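Local coordinates for protein glutathione S-transferase (Burkholderia glumae, PDB 4ISD) that binds glutathione and probably transfers it to electrophilic substrates, as a glutathione S-transferase homolog with a thioredoxin-like domain and a helical domain, at residues A[17-22]-A[173-178]; A[168-173]-A[192-197]. All blocks are in the same frame, centred on the assembly; numbering follows the deposited sequence.

Interaction 1 (A[17-22]-A[173-178]). With GSH (glutathione), chain F.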
loop_
_atom_site.group_PDB
_atom_site.type_symbol
_atom_site.label_atom_id
_atom_site.label_comp_id
_atom_site.label_asym_id
_atom_site.label_seq_id
_atom_site.Cartn_x
_atom_site.Cartn_y
_atom_site.Cartn_z
ATOM N N VAL A 17 0.767 -7.861 -18.792
ATOM C CA VAL A 17 -0.621 -7.567 -18.481
ATOM C C VAL A 17 -0.775 -6.775 -17.181
ATOM O O VAL A 17 -1.512 -5.790 -17.150
ATOM C CB VAL A 17 -1.479 -8.852 -18.456
ATOM C CG1 VAL A 17 -2.900 -8.540 -18.019
ATOM C CG2 VAL A 17 -1.475 -9.513 -19.834
ATOM N N SER A 18 -0.068 -7.191 -16.127
ATOM C CA SER A 18 -0.156 -6.542 -14.813
ATOM C C SER A 18 -0.289 -5.008 -14.812
ATOM O O SER A 18 0.528 -4.299 -15.397
ATOM C CB SER A 18 1.033 -6.933 -13.937
ATOM O OG SER A 18 1.008 -6.219 -12.706
ATOM N N ALA A 19 -1.316 -4.505 -14.134
ATOM C CA ALA A 19 -1.490 -3.071 -13.959
ATOM C C ALA A 19 -0.401 -2.510 -13.059
ATOM O O ALA A 19 -0.132 -1.304 -13.053
ATOM C CB ALA A 19 -2.831 -2.797 -13.347
ATOM N N PHE A 20 0.219 -3.387 -12.280
ATOM C CA PHE A 20 1.160 -2.947 -11.270
ATOM C C PHE A 20 2.577 -2.969 -11.799
ATOM O O PHE A 20 3.401 -2.141 -11.415
ATOM C CB PHE A 20 1.006 -3.789 -10.004
ATOM C CG PHE A 20 -0.385 -3.760 -9.444
ATOM C CD1 PHE A 20 -0.967 -2.546 -9.081
ATOM C CD2 PHE A 20 -1.127 -4.931 -9.311
ATOM C CE1 PHE A 20 -2.264 -2.498 -8.574
ATOM C CE2 PHE A 20 -2.422 -4.903 -8.809
ATOM C CZ PHE A 20 -2.994 -3.684 -8.432
ATOM N N ALA A 21 2.847 -3.919 -12.686
ATOM C CA ALA A 21 4.104 -3.947 -13.405
ATOM C C ALA A 21 4.209 -2.643 -14.184
ATOM O O ALA A 21 5.226 -1.937 -14.132
ATOM C CB ALA A 21 4.141 -5.132 -14.346
ATOM N N MET A 22 3.129 -2.314 -14.884
ATOM C CA MET A 22 3.088 -1.122 -15.716
ATOM C C MET A 22 3.358 0.134 -14.895
ATOM O O MET A 22 4.048 1.063 -15.342
ATOM C CB MET A 22 1.735 -1.024 -16.395
ATOM C CG MET A 22 1.558 0.218 -17.218
ATOM S SD MET A 22 0.012 0.136 -18.122
ATOM C CE MET A 22 -0.380 1.872 -18.088
ATOM N N PHE A 173 -4.849 4.973 -11.171
ATOM C CA PHE A 173 -6.276 5.267 -11.206
ATOM C C PHE A 173 -6.847 4.956 -12.589
ATOM O O PHE A 173 -7.887 4.292 -12.709
ATOM C CB PHE A 173 -6.529 6.736 -10.869
ATOM C CG PHE A 173 -7.925 7.017 -10.415
ATOM C CD1 PHE A 173 -8.691 6.015 -9.838
ATOM C CD2 PHE A 173 -8.472 8.281 -10.555
ATOM C CE1 PHE A 173 -9.973 6.262 -9.404
ATOM C CE2 PHE A 173 -9.761 8.537 -10.135
ATOM C CZ PHE A 173 -10.515 7.523 -9.556
ATOM N N ALA A 174 -6.152 5.428 -13.624
ATOM C CA ALA A 174 -6.618 5.278 -14.995
ATOM C C ALA A 174 -6.735 3.811 -15.362
ATOM O O ALA A 174 -7.748 3.393 -15.942
ATOM C CB ALA A 174 -5.704 5.996 -15.954
ATOM N N LEU A 175 -5.717 3.025 -15.011
ATOM C CA LEU A 175 -5.800 1.571 -15.197
ATOM C C LEU A 175 -7.025 0.988 -14.510
ATOM O O LEU A 175 -7.789 0.250 -15.133
ATOM C CB LEU A 175 -4.535 0.859 -14.715
ATOM C CG LEU A 175 -3.299 1.403 -15.431
ATOM C CD1 LEU A 175 -2.039 0.592 -15.134
ATOM C CD2 LEU A 175 -3.572 1.481 -16.919
ATOM N N MET A 176 -7.226 1.343 -13.239
ATOM C CA MET A 176 -8.346 0.793 -12.463
ATOM C C MET A 176 -9.677 1.217 -13.052
ATOM O O MET A 176 -10.597 0.403 -13.137
ATOM C CB MET A 176 -8.259 1.214 -10.993
ATOM C CG MET A 176 -9.357 0.647 -10.080
ATOM S SD MET A 176 -9.344 -1.152 -9.768
ATOM C CE MET A 176 -7.595 -1.524 -9.786
ATOM N N LEU A 177 -9.776 2.476 -13.494
ATOM C CA LEU A 177 -11.031 2.976 -14.064
ATOM C C LEU A 177 -11.506 2.195 -15.289
ATOM O O LEU A 177 -12.657 2.316 -15.683
ATOM C CB LEU A 177 -10.964 4.475 -14.377
ATOM C CG LEU A 177 -10.888 5.392 -13.151
ATOM C CD1 LEU A 177 -10.585 6.823 -13.572
ATOM C CD2 LEU A 177 -12.166 5.312 -12.311
ATOM N N ASN A 178 -10.638 1.376 -15.876
ATOM C CA ASN A 178 -11.045 0.581 -17.032
ATOM C C ASN A 178 -12.002 -0.552 -16.666
ATOM O O ASN A 178 -12.520 -1.245 -17.543
ATOM C CB ASN A 178 -9.829 0.067 -17.814
ATOM C CG ASN A 178 -9.262 1.119 -18.772
ATOM O OD1 ASN A 178 -8.250 1.778 -18.485
ATOM N ND2 ASN A 178 -9.927 1.288 -19.916
HETATM N N1 GSH F . 0.228 -4.655 -4.333
HETATM C CA1 GSH F . 1.051 -5.340 -5.306
HETATM C C1 GSH F . 1.915 -4.401 -6.103
HETATM O O11 GSH F . 1.577 -3.200 -6.314
HETATM O O12 GSH F . 3.012 -4.833 -6.551
HETATM C CB1 GSH F . 0.258 -6.270 -6.189
HETATM C CG1 GSH F . 1.235 -7.085 -7.050
HETATM C CD1 GSH F . 0.460 -8.182 -7.806
HETATM O OE1 GSH F . -0.706 -8.421 -7.514
HETATM N N2 GSH F . 1.115 -8.929 -8.881
HETATM C CA2 GSH F . 0.431 -9.962 -9.626
HETATM C C2 GSH F . 1.084 -11.290 -9.390
HETATM O O2 GSH F . 2.284 -11.379 -9.215
HETATM C CB2 GSH F . 0.492 -9.686 -11.101
HETATM S SG2 GSH F . -1.163 -9.659 -11.744
HETATM N N3 GSH F . 0.298 -12.500 -9.378
HETATM C CA3 GSH F . 0.989 -13.751 -9.139
HETATM C C3 GSH F . 0.568 -14.241 -7.783
HETATM O O31 GSH F . 0.108 -13.423 -6.935
HETATM O O32 GSH F . 0.665 -15.470 -7.500
#
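Ala19 and Leu175 bring the two backbones nearest, with Ala19 CA 6.5 Å from Leu175 CA. The 17-22 segment turns from loop into the first turn of helix 19-31, and 173-178 covers the last turn or so of the helix that holds Leu175. Leu175 carries the contact from the second segment. Its CG stands anti to its carbonyl carbon (chi1 -57°), and both methyls reach the other helix. Leu175 CD1 lies 3.9 Å from Ala19 CB and also touches the Ala19 carbonyl oxygen. Met22 comes from one turn further along. Its CG is anti to the backbone N (chi1 177°), which sends the thioether out to meet Leu175 tip to tip. Met22 CE packs on both Leu175 methyls, and Met22 SD lies 3.7 Å from Leu175 CD1. The contact is apolar and joins the two domains of the glutathione transferase fold: the first helix of the thioredoxin-like domain against a helix of the all-helical domain. Val204 and Trp207 of helix 202-212 also pack on Met22. Away from Leu175, the same helix start faces glutathione. Ser18 is its N-cap. Ser18 OG accepts two bonds, from Phe20 N at 3.0 Å and, straighter, from Ala21 N at 2.9 Å (163°). These bonds fix the hydroxyl near the glutathione cysteine, with Ser18 OG 3.9 Å from GSH CB2. Phe20 lies beside the gamma-glutamyl part, and its CD2 is 3.7 Å from GSH CB1. Ser74, Glu73, Gln46 and Arg112, with Ser113 of the second subunit, are among the residues that hydrogen-bond the ligand.

Interaction 2 (A[168-173]-A[192-197])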
loop_
_atom_site.group_PDB
_atom_site.type_symbol
_atom_site.label_atom_id
_atom_site.label_comp_id
_atom_site.label_asym_id
_atom_site.label_seq_id
_atom_site.Cartn_x
_atom_site.Cartn_y
_atom_site.Cartn_z
ATOM N N ILE A 168 2.154 9.345 -10.157
ATOM C CA ILE A 168 2.006 7.920 -10.455
ATOM C C ILE A 168 0.623 7.390 -10.064
ATOM O O ILE A 168 0.157 6.403 -10.634
ATOM C CB ILE A 168 3.122 7.042 -9.797
ATOM C CG1 ILE A 168 3.124 5.647 -10.419
ATOM C CG2 ILE A 168 2.968 6.962 -8.274
ATOM C CD1 ILE A 168 3.306 5.676 -11.918
ATOM N N ALA A 169 -0.037 8.054 -9.114
ATOM C CA ALA A 169 -1.388 7.668 -8.694
ATOM C C ALA A 169 -2.373 7.713 -9.842
ATOM O O ALA A 169 -3.305 6.911 -9.868
ATOM C CB ALA A 169 -1.881 8.548 -7.571
ATOM N N ASP A 170 -2.156 8.652 -10.778
ATOM C CA ASP A 170 -3.030 8.846 -11.946
ATOM C C ASP A 170 -2.978 7.685 -12.929
ATOM O O ASP A 170 -4.013 7.270 -13.451
ATOM C CB ASP A 170 -2.707 10.144 -12.690
ATOM C CG ASP A 170 -2.995 11.378 -11.861
ATOM O OD1 ASP A 170 -4.186 11.581 -11.527
ATOM O OD2 ASP A 170 -2.037 12.144 -11.553
ATOM N N THR A 171 -1.777 7.172 -13.196
ATOM C CA THR A 171 -1.644 5.968 -14.018
ATOM C C THR A 171 -2.419 4.831 -13.363
ATOM O O THR A 171 -3.172 4.111 -14.023
ATOM C CB THR A 171 -0.186 5.507 -14.133
ATOM O OG1 THR A 171 0.648 6.622 -14.464
ATOM C CG2 THR A 171 -0.049 4.435 -15.205
ATOM N N ASP A 172 -2.226 4.684 -12.053
ATOM C CA ASP A 172 -2.866 3.617 -11.300
ATOM C C ASP A 172 -4.372 3.742 -11.358
ATOM O O ASP A 172 -5.081 2.750 -11.564
ATOM C CB ASP A 172 -2.402 3.654 -9.846
ATOM C CG ASP A 172 -0.997 3.143 -9.682
ATOM O OD1 ASP A 172 -0.470 2.557 -10.666
ATOM O OD2 ASP A 172 -0.436 3.318 -8.573
ATOM N N PHE A 173 -4.849 4.973 -11.171
ATOM C CA PHE A 173 -6.276 5.267 -11.206
ATOM C C PHE A 173 -6.847 4.956 -12.589
ATOM O O PHE A 173 -7.887 4.292 -12.709
ATOM C CB PHE A 173 -6.529 6.736 -10.869
ATOM C CG PHE A 173 -7.925 7.017 -10.415
ATOM C CD1 PHE A 173 -8.691 6.015 -9.838
ATOM C CD2 PHE A 173 -8.472 8.281 -10.555
ATOM C CE1 PHE A 173 -9.973 6.262 -9.404
ATOM C CE2 PHE A 173 -9.761 8.537 -10.135
ATOM C CZ PHE A 173 -10.515 7.523 -9.556
ATOM N N LEU A 192 -13.870 9.302 -18.986
ATOM C CA LEU A 192 -13.382 8.713 -20.227
ATOM C C LEU A 192 -12.187 9.506 -20.745
ATOM O O LEU A 192 -11.189 8.926 -21.181
ATOM C CB LEU A 192 -14.485 8.706 -21.288
ATOM C CG LEU A 192 -15.666 7.782 -20.982
ATOM C CD1 LEU A 192 -16.669 7.816 -22.132
ATOM C CD2 LEU A 192 -15.200 6.343 -20.664
ATOM N N ARG A 193 -12.289 10.833 -20.678
ATOM C CA ARG A 193 -11.228 11.708 -21.168
ATOM C C ARG A 193 -9.957 11.551 -20.338
ATOM O O ARG A 193 -8.867 11.382 -20.882
ATOM C CB ARG A 193 -11.697 13.164 -21.179
ATOM C CG ARG A 193 -12.642 13.489 -22.346
ATOM C CD ARG A 193 -12.931 14.980 -22.452
ATOM N NE ARG A 193 -13.955 15.421 -21.505
ATOM C CZ ARG A 193 -15.265 15.360 -21.743
ATOM N NH1 ARG A 193 -15.710 14.859 -22.889
ATOM N NH2 ARG A 193 -16.135 15.800 -20.843
ATOM N N TYR A 194 -10.122 11.592 -19.023
ATOM C CA TYR A 194 -9.051 11.334 -18.077
ATOM C C TYR A 194 -8.307 10.036 -18.412
ATOM O O TYR A 194 -7.077 10.035 -18.585
ATOM C CB TYR A 194 -9.628 11.274 -16.667
ATOM C CG TYR A 194 -8.642 10.861 -15.610
ATOM C CD1 TYR A 194 -7.836 11.799 -14.983
ATOM C CD2 TYR A 194 -8.536 9.533 -15.216
ATOM C CE1 TYR A 194 -6.936 11.427 -14.008
ATOM C CE2 TYR A 194 -7.641 9.145 -14.238
ATOM C CZ TYR A 194 -6.842 10.098 -13.638
ATOM O OH TYR A 194 -5.947 9.722 -12.663
ATOM N N VAL A 195 -9.047 8.937 -18.524
ATOM C CA VAL A 195 -8.435 7.662 -18.868
ATOM C C VAL A 195 -7.643 7.771 -20.180
ATOM O O VAL A 195 -6.522 7.264 -20.296
ATOM C CB VAL A 195 -9.499 6.574 -19.003
ATOM C CG1 VAL A 195 -8.868 5.272 -19.474
ATOM C CG2 VAL A 195 -10.243 6.390 -17.679
ATOM N N GLU A 196 -8.222 8.458 -21.160
ATOM C CA GLU A 196 -7.605 8.586 -22.475
ATOM C C GLU A 196 -6.317 9.399 -22.367
ATOM O O GLU A 196 -5.263 8.993 -22.879
ATOM C CB GLU A 196 -8.575 9.244 -23.455
ATOM C CG GLU A 196 -8.126 9.176 -24.920
ATOM C CD GLU A 196 -9.059 9.903 -25.871
ATOM O OE1 GLU A 196 -10.211 10.202 -25.487
ATOM O OE2 GLU A 196 -8.637 10.172 -27.015
ATOM N N ARG A 197 -6.424 10.540 -21.697
ATOM C CA ARG A 197 -5.318 11.438 -21.368
ATOM C C ARG A 197 -4.144 10.645 -20.775
ATOM O O ARG A 197 -3.004 10.717 -21.267
ATOM C CB ARG A 197 -5.853 12.381 -20.293
ATOM C CG ARG A 197 -5.385 13.799 -20.305
ATOM C CD ARG A 197 -6.015 14.515 -19.084
ATOM N NE ARG A 197 -7.478 14.527 -19.133
ATOM C CZ ARG A 197 -8.275 14.815 -18.103
ATOM N NH1 ARG A 197 -7.759 15.089 -16.910
ATOM N NH2 ARG A 197 -9.600 14.809 -18.261
#
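Asp170 is the first residue of 168-173 to meet helix 189-199, and its partner is Tyr194. Asp170 OD1 accepts a hydrogen bond from Tyr194 OH at 2.8 Å. It uses its anti lone pair, the one turned away from OD2. The carboxylate and the phenol ring are not coplanar; their planes stand 66° apart, and the oxygen sits at the ring edge, near the ring plane. The side chains cross at about a right angle. Tyr194 CG is anti to its backbone N (chi1 174°), which carries the ring across to the neighbouring helix. Asp170 has further partners close by. Its OD1 also accepts from Val162 N, and its OD2 accepts from Cys167 N, three residues earlier in the chain. One turn on, Phe173 flanks the same hydroxyl. Tyr194 OH lies in the plane of the Phe173 ring, at its edge, and Phe173 CB is 3.5 Å from that oxygen. Phe173 CD2 packs on Tyr194 CE2 at 3.9 Å. The two rings meet obliquely, with planes at 65° and centroids 5.8 Å apart. This joins two helices within the all-helical C-terminal domain, and Val162 and Ile155 add apolar cover to Tyr194. The phenol and carboxylate are both buried. The charge of Asp170 is therefore probably steadied by three hydrogen-bond donors: the hydroxyl and the two backbone N-H groups. The tyrosine bond ties helix 189-199 to that buried network, while the oblique Phe173 and Tyr194 rings supply the apolar packing beside it.

How the interactions relate
Interactions 1 and 2 share Phe173 and both use helix 168-177, which lies between helix 19-31 and helix 189-199. Their centres are about 9 Å apart. Interaction 1 crosses from one domain to the other; interaction 2 stays within the C-terminal domain. They also touch directly. Met22 CE packs on Thr171 CG2 at 3.9 Å, and Leu177 CD1 on Tyr194 CD2 at 3.8 Å. Asn178 OD1 lies 3.7 Å from Val195 CG1. Glutathione borders interaction 1 through Ser18 and Phe20. Interaction 2 lies farther from the ligand, with the Phe173 side chain about 14 Å from a bound glutathione. Asp172 forms a salt bridge with Arg112, a glutathione-pocket residue.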